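Local coordinates for putative endonuclease/exonuclease/phosphatase family protein (Bacteroides thetaiotaomicron, PDB 3MPR) that probably hydrolyses phosphodiester bonds of nucleic acids as a metal-dependent nuclease of the DNase I-like endonuclease/exonuclease/phosphatase family, at residues 7-13 and 174-178; 71-75 and 118-123; 182-188 and 225-231; 236-242 and 283-289. One frame throughout, in Å; residues are numbered along the deposited sequence.

Contact 1: 7-13 and 174-178; sequences LTVASYN and ILTGD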
# COMPACT_ATOMS: atom_id res chain seq x y z
N LEU A 7 2.46 -10.26 -12.35
CA LEU A 7 1.19 -10.46 -11.66
C LEU A 7 1.23 -9.89 -10.25
O LEU A 7 2.20 -10.09 -9.53
CB LEU A 7 0.90 -11.96 -11.53
CG LEU A 7 0.64 -12.79 -12.77
CD1 LEU A 7 0.50 -14.25 -12.38
CD2 LEU A 7 -0.61 -12.29 -13.48
N THR A 8 0.15 -9.24 -9.82
CA THR A 8 0.01 -8.91 -8.41
C THR A 8 -1.08 -9.79 -7.82
O THR A 8 -2.22 -9.75 -8.28
CB THR A 8 -0.39 -7.45 -8.22
OG1 THR A 8 0.68 -6.63 -8.69
CG2 THR A 8 -0.63 -7.15 -6.74
N VAL A 9 -0.72 -10.59 -6.83
CA VAL A 9 -1.69 -11.50 -6.23
C VAL A 9 -1.80 -11.20 -4.74
O VAL A 9 -0.95 -10.50 -4.18
CB VAL A 9 -1.30 -12.98 -6.45
CG1 VAL A 9 -1.14 -13.27 -7.95
CG2 VAL A 9 -0.02 -13.34 -5.69
N ALA A 10 -2.87 -11.68 -4.13
CA ALA A 10 -3.11 -11.48 -2.70
C ALA A 10 -3.88 -12.64 -2.10
O ALA A 10 -4.53 -13.42 -2.80
CB ALA A 10 -3.86 -10.18 -2.46
N SER A 11 -3.78 -12.75 -0.78
CA SER A 11 -4.58 -13.66 0.01
C SER A 11 -5.21 -12.81 1.11
O SER A 11 -4.51 -12.05 1.78
CB SER A 11 -3.70 -14.75 0.63
OG SER A 11 -4.50 -15.68 1.37
N TYR A 12 -6.51 -12.90 1.28
CA TYR A 12 -7.18 -12.02 2.24
C TYR A 12 -8.38 -12.73 2.85
O TYR A 12 -9.36 -13.00 2.15
CB TYR A 12 -7.66 -10.76 1.53
CG TYR A 12 -7.91 -9.55 2.40
CD1 TYR A 12 -7.73 -9.59 3.78
CD2 TYR A 12 -8.31 -8.35 1.83
CE1 TYR A 12 -7.95 -8.46 4.57
CE2 TYR A 12 -8.53 -7.21 2.62
CZ TYR A 12 -8.36 -7.28 3.98
OH TYR A 12 -8.58 -6.15 4.75
N ASN A 13 -8.30 -13.02 4.14
CA ASN A 13 -9.45 -13.56 4.86
C ASN A 13 -10.38 -12.41 5.23
O ASN A 13 -10.03 -11.55 6.04
CB ASN A 13 -8.98 -14.30 6.11
CG ASN A 13 -10.13 -14.88 6.91
OD1 ASN A 13 -11.22 -14.31 6.94
ND2 ASN A 13 -9.90 -16.01 7.56
N ILE A 174 0.11 -21.07 -7.99
CA ILE A 174 0.10 -20.12 -6.90
C ILE A 174 -0.95 -20.65 -5.94
O ILE A 174 -2.04 -21.00 -6.37
CB ILE A 174 -0.35 -18.74 -7.40
CG1 ILE A 174 0.64 -18.22 -8.45
CG2 ILE A 174 -0.53 -17.78 -6.20
CD1 ILE A 174 0.20 -16.94 -9.17
N LEU A 175 -0.61 -20.71 -4.66
CA LEU A 175 -1.51 -21.20 -3.61
C LEU A 175 -1.65 -20.17 -2.50
O LEU A 175 -0.65 -19.80 -1.87
CB LEU A 175 -0.95 -22.51 -3.01
CG LEU A 175 -1.57 -23.01 -1.69
CD1 LEU A 175 -3.02 -23.39 -1.87
CD2 LEU A 175 -0.76 -24.19 -1.12
N THR A 176 -2.87 -19.67 -2.27
CA THR A 176 -3.14 -18.71 -1.20
C THR A 176 -4.04 -19.36 -0.17
O THR A 176 -4.62 -20.41 -0.42
CB THR A 176 -3.89 -17.45 -1.73
OG1 THR A 176 -5.15 -17.84 -2.30
CG2 THR A 176 -3.07 -16.73 -2.79
N GLY A 177 -4.20 -18.73 0.99
CA GLY A 177 -5.18 -19.25 1.93
C GLY A 177 -4.95 -18.82 3.35
O GLY A 177 -3.96 -18.16 3.66
N ASP A 178 -5.91 -19.17 4.20
CA ASP A 178 -5.75 -19.06 5.65
C ASP A 178 -5.40 -20.47 6.11
O ASP A 178 -6.22 -21.39 6.03
CB ASP A 178 -7.06 -18.59 6.27
CG ASP A 178 -7.00 -18.51 7.81
OD1 ASP A 178 -6.08 -19.08 8.42
OD2 ASP A 178 -7.91 -17.90 8.40
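Ser11 and Thr176 stand face to face where the two mixed sheets of the DNase I-like alpha/beta sandwich pack together. Strands 7-13 and 174-178 run nearly parallel, at 20°, but belong to different sheets and share no backbone-to-backbone bond, so mainly side chains make the contact. It is tightest in the middle: Ser11 CA and Thr176 CA are 5.4 Å apart, and Ser11 CB lies only 3.6 Å from Thr176 CB. The methyl CG2 of Thr176 leans on Ala10 O at 3.6 Å, while its hydroxyl OG1 is turned to Asn140 of strand 135-142. Beside it the backbone N of Gly177 reaches Ser11 OG at 3.1 Å in a bent, weak bond.

Toward Leu7 the layers spread. The CA atoms of Val9 and Ile174 are 8.8 Å apart, and the wider spacing is bridged by Ile174 CD1, which meets Val9 CG1 at 4.1 Å and Leu7 CD1 at 4.2 Å. This looser end is buried as well, so its wider spacing does not mark a solvent-facing side.

The opposite end is polar and lies beside Glu51, seen as a magnesium ligand for this protein though no metal is bound to this chain. Asn13, with CG anti to its N (chi1 180°), extends its amide toward Asp178; ND2 also bonds Glu51, and OD1 accepts from Arg15 N. The amide and carboxylate planes are inclined by 57°, and Asn13 ND2 meets the anti lone pair of Asp178 OD2 at 2.9 Å.

Contact 2: 71-75 and 118-123; sequences GVGRD and LPRICS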
# COMPACT_ATOMS: atom_id res chain seq x y z
N GLY A 71 -15.66 -20.24 -7.24
CA GLY A 71 -15.54 -21.00 -6.01
C GLY A 71 -16.90 -21.24 -5.39
O GLY A 71 -17.71 -20.32 -5.30
N VAL A 72 -17.16 -22.47 -4.95
CA VAL A 72 -18.47 -22.84 -4.42
C VAL A 72 -18.50 -22.92 -2.90
O VAL A 72 -17.46 -22.93 -2.25
CB VAL A 72 -18.97 -24.17 -5.00
CG1 VAL A 72 -18.95 -24.14 -6.52
CG2 VAL A 72 -18.14 -25.33 -4.45
N GLY A 73 -19.70 -22.98 -2.34
CA GLY A 73 -19.89 -23.08 -0.90
C GLY A 73 -19.38 -24.39 -0.34
O GLY A 73 -19.63 -25.45 -0.92
N ARG A 74 -18.68 -24.33 0.79
CA ARG A 74 -18.05 -25.53 1.33
C ARG A 74 -19.01 -26.51 2.00
O ARG A 74 -18.65 -27.65 2.23
CB ARG A 74 -16.92 -25.18 2.32
CG ARG A 74 -17.39 -24.69 3.69
CD ARG A 74 -16.18 -24.24 4.51
NE ARG A 74 -16.51 -23.82 5.86
CZ ARG A 74 -15.62 -23.34 6.73
NH1 ARG A 74 -14.34 -23.22 6.37
NH2 ARG A 74 -16.00 -22.98 7.94
N ASP A 75 -20.22 -26.06 2.33
CA ASP A 75 -21.19 -26.93 3.02
C ASP A 75 -21.85 -27.94 2.09
O ASP A 75 -22.00 -29.12 2.43
CB ASP A 75 -22.28 -26.09 3.70
CG ASP A 75 -21.81 -25.43 4.98
OD1 ASP A 75 -20.62 -25.56 5.33
OD2 ASP A 75 -22.64 -24.76 5.63
N LEU A 118 -14.58 -29.31 10.75
CA LEU A 118 -15.46 -28.75 9.73
C LEU A 118 -15.02 -29.17 8.33
O LEU A 118 -13.84 -29.42 8.10
CB LEU A 118 -15.50 -27.22 9.83
CG LEU A 118 -16.52 -26.57 10.77
CD1 LEU A 118 -16.64 -27.30 12.09
CD2 LEU A 118 -16.17 -25.11 11.01
N PRO A 119 -15.97 -29.25 7.38
CA PRO A 119 -15.54 -29.46 5.99
C PRO A 119 -14.75 -28.25 5.53
O PRO A 119 -15.02 -27.13 5.96
CB PRO A 119 -16.85 -29.55 5.21
CG PRO A 119 -17.84 -28.78 6.07
CD PRO A 119 -17.43 -29.09 7.49
N ARG A 120 -13.77 -28.47 4.67
CA ARG A 120 -12.87 -27.40 4.23
C ARG A 120 -12.69 -27.57 2.74
O ARG A 120 -12.50 -28.68 2.25
CB ARG A 120 -11.52 -27.51 4.95
CG ARG A 120 -11.63 -27.51 6.47
CD ARG A 120 -12.02 -26.14 7.00
NE ARG A 120 -12.08 -26.12 8.46
CZ ARG A 120 -12.09 -25.01 9.20
NH1 ARG A 120 -12.05 -23.82 8.62
NH2 ARG A 120 -12.13 -25.09 10.53
N ILE A 121 -12.75 -26.47 2.00
CA ILE A 121 -12.76 -26.54 0.56
C ILE A 121 -11.57 -25.79 -0.03
O ILE A 121 -11.16 -24.76 0.50
CB ILE A 121 -14.11 -26.01 -0.01
CG1 ILE A 121 -14.32 -26.47 -1.46
CG2 ILE A 121 -14.19 -24.48 0.10
CD1 ILE A 121 -15.66 -26.04 -2.05
N CYS A 122 -11.01 -26.34 -1.10
CA CYS A 122 -10.01 -25.66 -1.90
C CYS A 122 -10.63 -25.39 -3.26
O CYS A 122 -11.13 -26.31 -3.91
CB CYS A 122 -8.75 -26.51 -2.04
SG CYS A 122 -7.52 -25.79 -3.12
N SER A 123 -10.65 -24.12 -3.67
CA SER A 123 -11.15 -23.74 -4.98
C SER A 123 -9.97 -23.32 -5.84
O SER A 123 -8.98 -22.78 -5.35
CB SER A 123 -12.16 -22.60 -4.88
OG SER A 123 -13.27 -22.97 -4.09
O HOH W 1 -15.04 -21.61 -2.61
O HOH W 2 -12.81 -24.03 4.04
O HOH W 3 -14.04 -21.33 9.06
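Ser123 OG, packed against Gly71 CA, is gripped from two quarters: Asp100 OD2 hydrogen-bonds to it, and water 1 donates to it over 2.7 Å. The same water donates to Val72 O at 2.8 Å, so a single solvent molecule bridges the loop 71-75 to the start of strand 121-129. Asp100 also accepts from Val72 N, which ties the loop to the neighbouring strand 93-102.

Next to this polar end, the CD1 methyl of Ile121 presses on Val72 CG2 at 3.5 Å, the two side chains crossing at about a right angle. Its CG2 branch supports the base of Arg74, lying 3.6 Å from Arg74 CB.

From there Arg74 runs on extended beyond CG. CG itself is placed between the backbone N and carbonyl carbon (chi1 75°), and the chain passes along the segment 118-123 instead of leaving it. Pro119 O lies 3.4 Å from Arg74 CD and over one face of the guanidinium; it is buried and has no hydrogen-bond partner in the model. The Arg74 and Arg120 side chains lie side by side, pointing the same way, with their guanidinium planes 78° apart. Their NH1 atoms, both donors, come within 3.3 Å without bonding. Water instead joins the two segments: water 2, in the plane of the Arg74 group, accepts from Arg74 NH1 at 2.9 Å and from Ile121 N. Asp144 holds Arg120 in a salt bridge. A separation of about 6 Å between the side chains of Arg74 and Glu51 places Arg74 beside what is probably the metal site of the DNase I-like fold.

Contact 3: 182-188 and 225-231; sequences DQTHQSY and SRIDHIF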
# COMPACT_ATOMS: atom_id res chain seq x y z
N ASP A 182 0.77 -21.25 12.23
CA ASP A 182 1.89 -20.48 11.72
C ASP A 182 3.05 -21.30 11.16
O ASP A 182 2.98 -22.53 11.06
CB ASP A 182 2.38 -19.45 12.76
CG ASP A 182 3.22 -20.08 13.87
OD1 ASP A 182 3.57 -21.27 13.79
OD2 ASP A 182 3.55 -19.35 14.82
N GLN A 183 4.11 -20.60 10.78
CA GLN A 183 5.21 -21.19 10.03
C GLN A 183 6.09 -22.18 10.82
O GLN A 183 6.95 -22.82 10.23
CB GLN A 183 6.10 -20.12 9.42
CG GLN A 183 6.83 -19.24 10.44
CD GLN A 183 6.01 -18.07 10.91
OE1 GLN A 183 4.78 -18.06 10.79
NE2 GLN A 183 6.68 -17.06 11.46
N THR A 184 5.86 -22.32 12.12
CA THR A 184 6.60 -23.34 12.89
C THR A 184 6.03 -24.75 12.70
O THR A 184 6.67 -25.74 13.09
CB THR A 184 6.57 -23.07 14.40
OG1 THR A 184 5.23 -23.22 14.89
CG2 THR A 184 7.09 -21.67 14.72
N HIS A 185 4.85 -24.84 12.10
CA HIS A 185 4.06 -26.09 12.10
C HIS A 185 4.36 -27.07 10.97
O HIS A 185 4.83 -26.69 9.91
CB HIS A 185 2.56 -25.77 12.12
CG HIS A 185 2.10 -25.15 13.40
ND1 HIS A 185 1.33 -25.82 14.32
CD2 HIS A 185 2.34 -23.93 13.93
CE1 HIS A 185 1.11 -25.03 15.36
NE2 HIS A 185 1.71 -23.88 15.14
N GLN A 186 4.06 -28.34 11.23
CA GLN A 186 4.32 -29.40 10.27
C GLN A 186 3.65 -29.16 8.92
O GLN A 186 4.23 -29.44 7.89
CB GLN A 186 3.87 -30.76 10.83
CG GLN A 186 4.32 -31.92 9.97
CD GLN A 186 3.98 -33.27 10.58
OE1 GLN A 186 3.46 -33.35 11.70
NE2 GLN A 186 4.27 -34.33 9.84
N SER A 187 2.42 -28.62 8.93
CA SER A 187 1.70 -28.40 7.67
C SER A 187 2.29 -27.27 6.84
O SER A 187 2.10 -27.23 5.63
CB SER A 187 0.20 -28.19 7.92
OG SER A 187 -0.02 -27.09 8.80
N TYR A 188 3.02 -26.35 7.47
CA TYR A 188 3.78 -25.37 6.71
C TYR A 188 4.96 -26.07 6.02
O TYR A 188 5.19 -25.92 4.81
CB TYR A 188 4.28 -24.24 7.64
CG TYR A 188 5.23 -23.27 6.97
CD1 TYR A 188 6.60 -23.52 6.93
CD2 TYR A 188 4.76 -22.10 6.37
CE1 TYR A 188 7.47 -22.64 6.32
CE2 TYR A 188 5.63 -21.21 5.74
CZ TYR A 188 6.99 -21.50 5.72
OH TYR A 188 7.88 -20.64 5.13
N SER A 225 3.93 -14.44 13.90
CA SER A 225 3.26 -15.58 13.29
C SER A 225 2.63 -15.16 11.96
O SER A 225 1.99 -14.13 11.89
CB SER A 225 2.16 -16.13 14.20
OG SER A 225 2.71 -16.80 15.33
N ARG A 226 2.81 -15.98 10.93
CA ARG A 226 2.11 -15.79 9.67
C ARG A 226 1.22 -17.03 9.48
O ARG A 226 1.71 -18.17 9.50
CB ARG A 226 3.11 -15.66 8.51
CG ARG A 226 4.25 -14.66 8.79
CD ARG A 226 5.17 -14.46 7.58
NE ARG A 226 5.69 -15.71 7.05
CZ ARG A 226 6.73 -16.37 7.53
NH1 ARG A 226 7.40 -15.89 8.57
NH2 ARG A 226 7.13 -17.49 6.96
N ILE A 227 -0.09 -16.82 9.37
CA ILE A 227 -0.99 -17.95 9.14
C ILE A 227 -1.67 -17.86 7.77
O ILE A 227 -2.30 -18.82 7.30
CB ILE A 227 -2.01 -18.11 10.28
CG1 ILE A 227 -3.00 -16.94 10.33
CG2 ILE A 227 -1.29 -18.30 11.62
CD1 ILE A 227 -4.11 -17.13 11.36
N ASP A 228 -1.51 -16.71 7.12
CA ASP A 228 -1.98 -16.54 5.76
C ASP A 228 -0.74 -16.49 4.89
O ASP A 228 0.16 -15.69 5.14
CB ASP A 228 -2.75 -15.21 5.64
CG ASP A 228 -3.90 -15.15 6.62
OD1 ASP A 228 -3.76 -14.53 7.71
OD2 ASP A 228 -4.95 -15.75 6.32
N HIS A 229 -0.67 -17.37 3.88
CA HIS A 229 0.52 -17.48 3.07
C HIS A 229 0.18 -17.40 1.60
O HIS A 229 -0.96 -17.68 1.20
CB HIS A 229 1.20 -18.85 3.28
CG HIS A 229 1.54 -19.16 4.71
ND1 HIS A 229 2.49 -18.46 5.42
CD2 HIS A 229 1.07 -20.11 5.55
CE1 HIS A 229 2.58 -18.96 6.64
NE2 HIS A 229 1.73 -19.96 6.74
N ILE A 230 1.18 -17.05 0.81
CA ILE A 230 1.11 -17.25 -0.63
C ILE A 230 2.31 -18.11 -1.02
O ILE A 230 3.45 -17.66 -0.92
CB ILE A 230 1.11 -15.91 -1.39
CG1 ILE A 230 -0.13 -15.09 -0.97
CG2 ILE A 230 1.10 -16.15 -2.90
CD1 ILE A 230 -0.29 -13.75 -1.72
N PHE A 231 2.04 -19.35 -1.43
CA PHE A 231 3.09 -20.27 -1.86
C PHE A 231 3.08 -20.28 -3.38
O PHE A 231 2.01 -20.21 -4.00
CB PHE A 231 2.78 -21.68 -1.36
CG PHE A 231 2.81 -21.83 0.14
CD1 PHE A 231 4.02 -21.83 0.83
CD2 PHE A 231 1.64 -22.01 0.86
CE1 PHE A 231 4.06 -21.99 2.21
CE2 PHE A 231 1.67 -22.17 2.24
CZ PHE A 231 2.88 -22.17 2.91
O HOH W 4 1.44 -22.34 8.10
O HOH W 5 9.69 -19.55 7.74
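Asp182 and Ser225 join two loops on one side of the DNase I-like sandwich, where the turn leading into helix 186-192 packs on the segment that enters strand 228-232. Among the hydrogen bonds, Ser225 OG donates to the anti lone pair of Asp182 OD2 at 2.7 Å. The other oxygen, OD1, organises its own segment: Thr184 OG1 donates to its syn lone pair at 2.8 Å, and Thr184 N approaches at 3.0 Å from above the carboxylate plane. The latter bond makes an Asx turn, superimposed on the type I turn from Asp182 to His185. Gln183 receives Arg226 N on OE1 at 2.9 Å, nearly straight (166°) and in the carbonyl plane.

Flat polar groups also meet. CG of Gln183 sits between its backbone N and carbonyl carbon (chi1 65°), and the bend at chi2 brings the amide over one face of the Arg226 guanidinium, the planes inclined. Gln183 NE2 and Arg226 NH1, two donors, are 3.2 Å apart and do not bond; NE2 serves Glu224 O. Asp199 forms a salt bridge with Arg226 NH2 and also bonds Tyr188 OH, which lies at the edge of the guanidinium.

The remaining contacts are aromatic. Tyr188 carries Gln183 CB over the centre of one face and turns its edge to the face of the His229 ring, with centroids 5.2 Å apart and planes at 60°; Phe231 completes the cluster. Tyr188 CD2 packs 3.7 Å from His229 NE2, a nitrogen that hydrogen-bonds water 4 at 2.8 Å.

Contact 4: 236-242 and 283-289; sequences FHVKRYG and VKVELVF
Arg240 lies alongside Glu286, both side chains pointing the same way, and meets it along nearly its whole length. CB begins 3.5 Å from Glu286 OE2; CG follows at 3.6 Å and CD at 3.8 Å from that same oxygen. A bend at chi3 (63°) then turns the guanidinium so that it presents its NE edge to the carboxylate. Arg240 NE bonds Glu286 OE2 at 2.8 Å, CZ lies about equally near OE1 and OE2, and Arg240 NH2 bonds the syn lone pair of Glu286 OE1 at an equal 2.8 Å. The salt bridge is thus a side-on, two-nitrogen grip, which fixes the rotation of the guanidinium. At the tip, NH2 also pairs with Asp43 of the second subunit, and Tyr41 of that subunit makes a cation-pi contact with the group.

The backbone beneath explains the position of Arg240. Strands 237-242 and 283-289 are antiparallel, their axes at 153°, and between Val238 and Arg240 the register slips by one residue. Lys239 and Arg240 both oppose Glu286, a classic beta bulge: Lys239 N bonds Glu286 O at 2.9 Å, whereas Arg240 N reaches it only weakly at 3.4 Å. Regular pairing resumes on both sides, with His237 and Val288, and likewise Gly242 and Lys284, exchanging hydrogen bonds in both directions.

On the buried face, Val238 packs on Val285 and Leu287, and Tyr241 on Val283 and Val285. Beyond His237, Phe289 directs its edge at one face of the Phe236 ring, with centroids 5.4 Å apart and planes at 68°, while Leu287 CD1 covers the opposite face.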
# COMPACT_ATOMS: atom_id res chain seq x y z
N PHE A 236 8.33 -19.22 -10.50
CA PHE A 236 8.03 -17.80 -10.35
C PHE A 236 9.18 -17.07 -9.69
O PHE A 236 9.81 -17.59 -8.77
CB PHE A 236 6.79 -17.56 -9.47
CG PHE A 236 5.50 -17.83 -10.15
CD1 PHE A 236 4.95 -16.90 -11.03
CD2 PHE A 236 4.79 -18.99 -9.87
CE1 PHE A 236 3.73 -17.14 -11.65
CE2 PHE A 236 3.57 -19.23 -10.48
CZ PHE A 236 3.04 -18.31 -11.36
N HIS A 237 9.44 -15.85 -10.13
CA HIS A 237 10.33 -14.99 -9.37
C HIS A 237 9.49 -14.10 -8.46
O HIS A 237 8.58 -13.42 -8.93
CB HIS A 237 11.18 -14.12 -10.28
CG HIS A 237 12.17 -13.29 -9.53
ND1 HIS A 237 13.26 -13.85 -8.88
CD2 HIS A 237 12.22 -11.96 -9.27
CE1 HIS A 237 13.95 -12.89 -8.28
NE2 HIS A 237 13.34 -11.74 -8.50
N VAL A 238 9.77 -14.13 -7.16
CA VAL A 238 8.97 -13.37 -6.21
C VAL A 238 9.67 -12.02 -6.00
O VAL A 238 10.73 -11.96 -5.38
CB VAL A 238 8.80 -14.11 -4.87
CG1 VAL A 238 7.94 -13.28 -3.91
CG2 VAL A 238 8.16 -15.49 -5.09
N LYS A 239 9.07 -10.96 -6.53
CA LYS A 239 9.66 -9.63 -6.47
C LYS A 239 9.46 -8.99 -5.09
O LYS A 239 10.39 -8.43 -4.51
CB LYS A 239 9.06 -8.73 -7.54
CG LYS A 239 9.19 -9.26 -8.97
CD LYS A 239 10.57 -8.96 -9.56
CE LYS A 239 10.75 -7.46 -9.78
NZ LYS A 239 12.06 -7.16 -10.40
N ARG A 240 8.24 -9.08 -4.57
CA ARG A 240 7.94 -8.29 -3.37
C ARG A 240 6.80 -8.88 -2.57
O ARG A 240 5.86 -9.43 -3.13
CB ARG A 240 7.65 -6.83 -3.76
CG ARG A 240 7.52 -5.84 -2.59
CD ARG A 240 7.81 -4.40 -3.05
NE ARG A 240 6.84 -3.92 -4.04
CZ ARG A 240 6.84 -2.71 -4.58
NH1 ARG A 240 7.77 -1.81 -4.24
NH2 ARG A 240 5.91 -2.39 -5.48
N TYR A 241 6.91 -8.77 -1.25
CA TYR A 241 5.91 -9.26 -0.32
C TYR A 241 5.56 -8.09 0.58
O TYR A 241 6.45 -7.37 1.06
CB TYR A 241 6.51 -10.42 0.49
CG TYR A 241 5.72 -10.86 1.72
CD1 TYR A 241 5.76 -10.13 2.91
CD2 TYR A 241 4.97 -12.04 1.70
CE1 TYR A 241 5.07 -10.54 4.03
CE2 TYR A 241 4.27 -12.47 2.84
CZ TYR A 241 4.33 -11.72 4.00
OH TYR A 241 3.64 -12.12 5.12
N GLY A 242 4.27 -7.89 0.81
CA GLY A 242 3.83 -6.86 1.74
C GLY A 242 2.64 -7.32 2.56
O GLY A 242 1.76 -8.03 2.06
N VAL A 283 -2.23 -10.22 2.48
CA VAL A 283 -0.86 -10.43 2.06
C VAL A 283 -0.81 -10.16 0.56
O VAL A 283 -1.56 -10.76 -0.20
CB VAL A 283 -0.41 -11.88 2.32
CG1 VAL A 283 0.94 -12.15 1.67
CG2 VAL A 283 -0.37 -12.19 3.83
N LYS A 284 0.06 -9.25 0.14
CA LYS A 284 0.14 -8.88 -1.28
C LYS A 284 1.51 -9.27 -1.82
O LYS A 284 2.53 -8.90 -1.25
CB LYS A 284 -0.11 -7.38 -1.46
CG LYS A 284 0.23 -6.88 -2.85
CD LYS A 284 0.06 -5.38 -2.99
CE LYS A 284 0.81 -4.85 -4.22
NZ LYS A 284 0.45 -3.43 -4.55
N VAL A 285 1.52 -10.01 -2.92
CA VAL A 285 2.78 -10.48 -3.51
C VAL A 285 2.85 -10.13 -5.00
O VAL A 285 1.88 -10.31 -5.74
CB VAL A 285 2.97 -12.00 -3.31
CG1 VAL A 285 4.16 -12.52 -4.15
CG2 VAL A 285 3.16 -12.31 -1.81
N GLU A 286 4.00 -9.62 -5.43
CA GLU A 286 4.20 -9.25 -6.82
C GLU A 286 5.14 -10.27 -7.43
O GLU A 286 6.22 -10.52 -6.90
CB GLU A 286 4.76 -7.82 -6.93
CG GLU A 286 3.71 -6.76 -6.53
CD GLU A 286 4.32 -5.51 -5.92
OE1 GLU A 286 4.54 -4.53 -6.66
OE2 GLU A 286 4.58 -5.50 -4.70
N LEU A 287 4.69 -10.88 -8.52
CA LEU A 287 5.41 -11.99 -9.13
C LEU A 287 5.81 -11.64 -10.55
O LEU A 287 5.16 -10.82 -11.20
CB LEU A 287 4.51 -13.23 -9.18
CG LEU A 287 4.00 -13.76 -7.85
CD1 LEU A 287 2.98 -14.85 -8.10
CD2 LEU A 287 5.16 -14.28 -7.00
N VAL A 288 6.87 -12.29 -11.04
CA VAL A 288 7.18 -12.24 -12.46
C VAL A 288 7.43 -13.65 -12.95
O VAL A 288 8.05 -14.46 -12.25
CB VAL A 288 8.42 -11.38 -12.77
CG1 VAL A 288 8.72 -11.43 -14.27
CG2 VAL A 288 8.21 -9.94 -12.33
N PHE A 289 6.96 -13.94 -14.16
CA PHE A 289 7.23 -15.23 -14.78
C PHE A 289 7.85 -15.03 -16.17
O PHE A 289 7.28 -14.37 -17.03
CB PHE A 289 5.95 -16.06 -14.89
CG PHE A 289 6.20 -17.50 -15.28
CD1 PHE A 289 6.29 -17.87 -16.61
CD2 PHE A 289 6.36 -18.47 -14.31
CE1 PHE A 289 6.52 -19.19 -16.97
CE2 PHE A 289 6.58 -19.79 -14.66
CZ PHE A 289 6.67 -20.15 -15.99

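From the N terminus, strand 7-13 sets one half of contact 1, which closes only at 174-178 after 160 intervening residues. Contact 2 is nested within that loop, its centre about 16 Å from that of contact 1, and ties the loop after strand 67-70 of one sheet to strand 121-129 of the other. Contacts 3 and 4 follow in series, each closing a shorter loop, and no loops cross. Contact 1 holds the two sheets together. Strand 173-178 pairs with strand 228-232 of contact 3 (Leu175 N to Phe231 O, 2.7 Å), while strand 5-13 pairs with strand 283-289 of contact 4. Ile230 of contact 3 packs on Val283 and Val285, tying the sheets again.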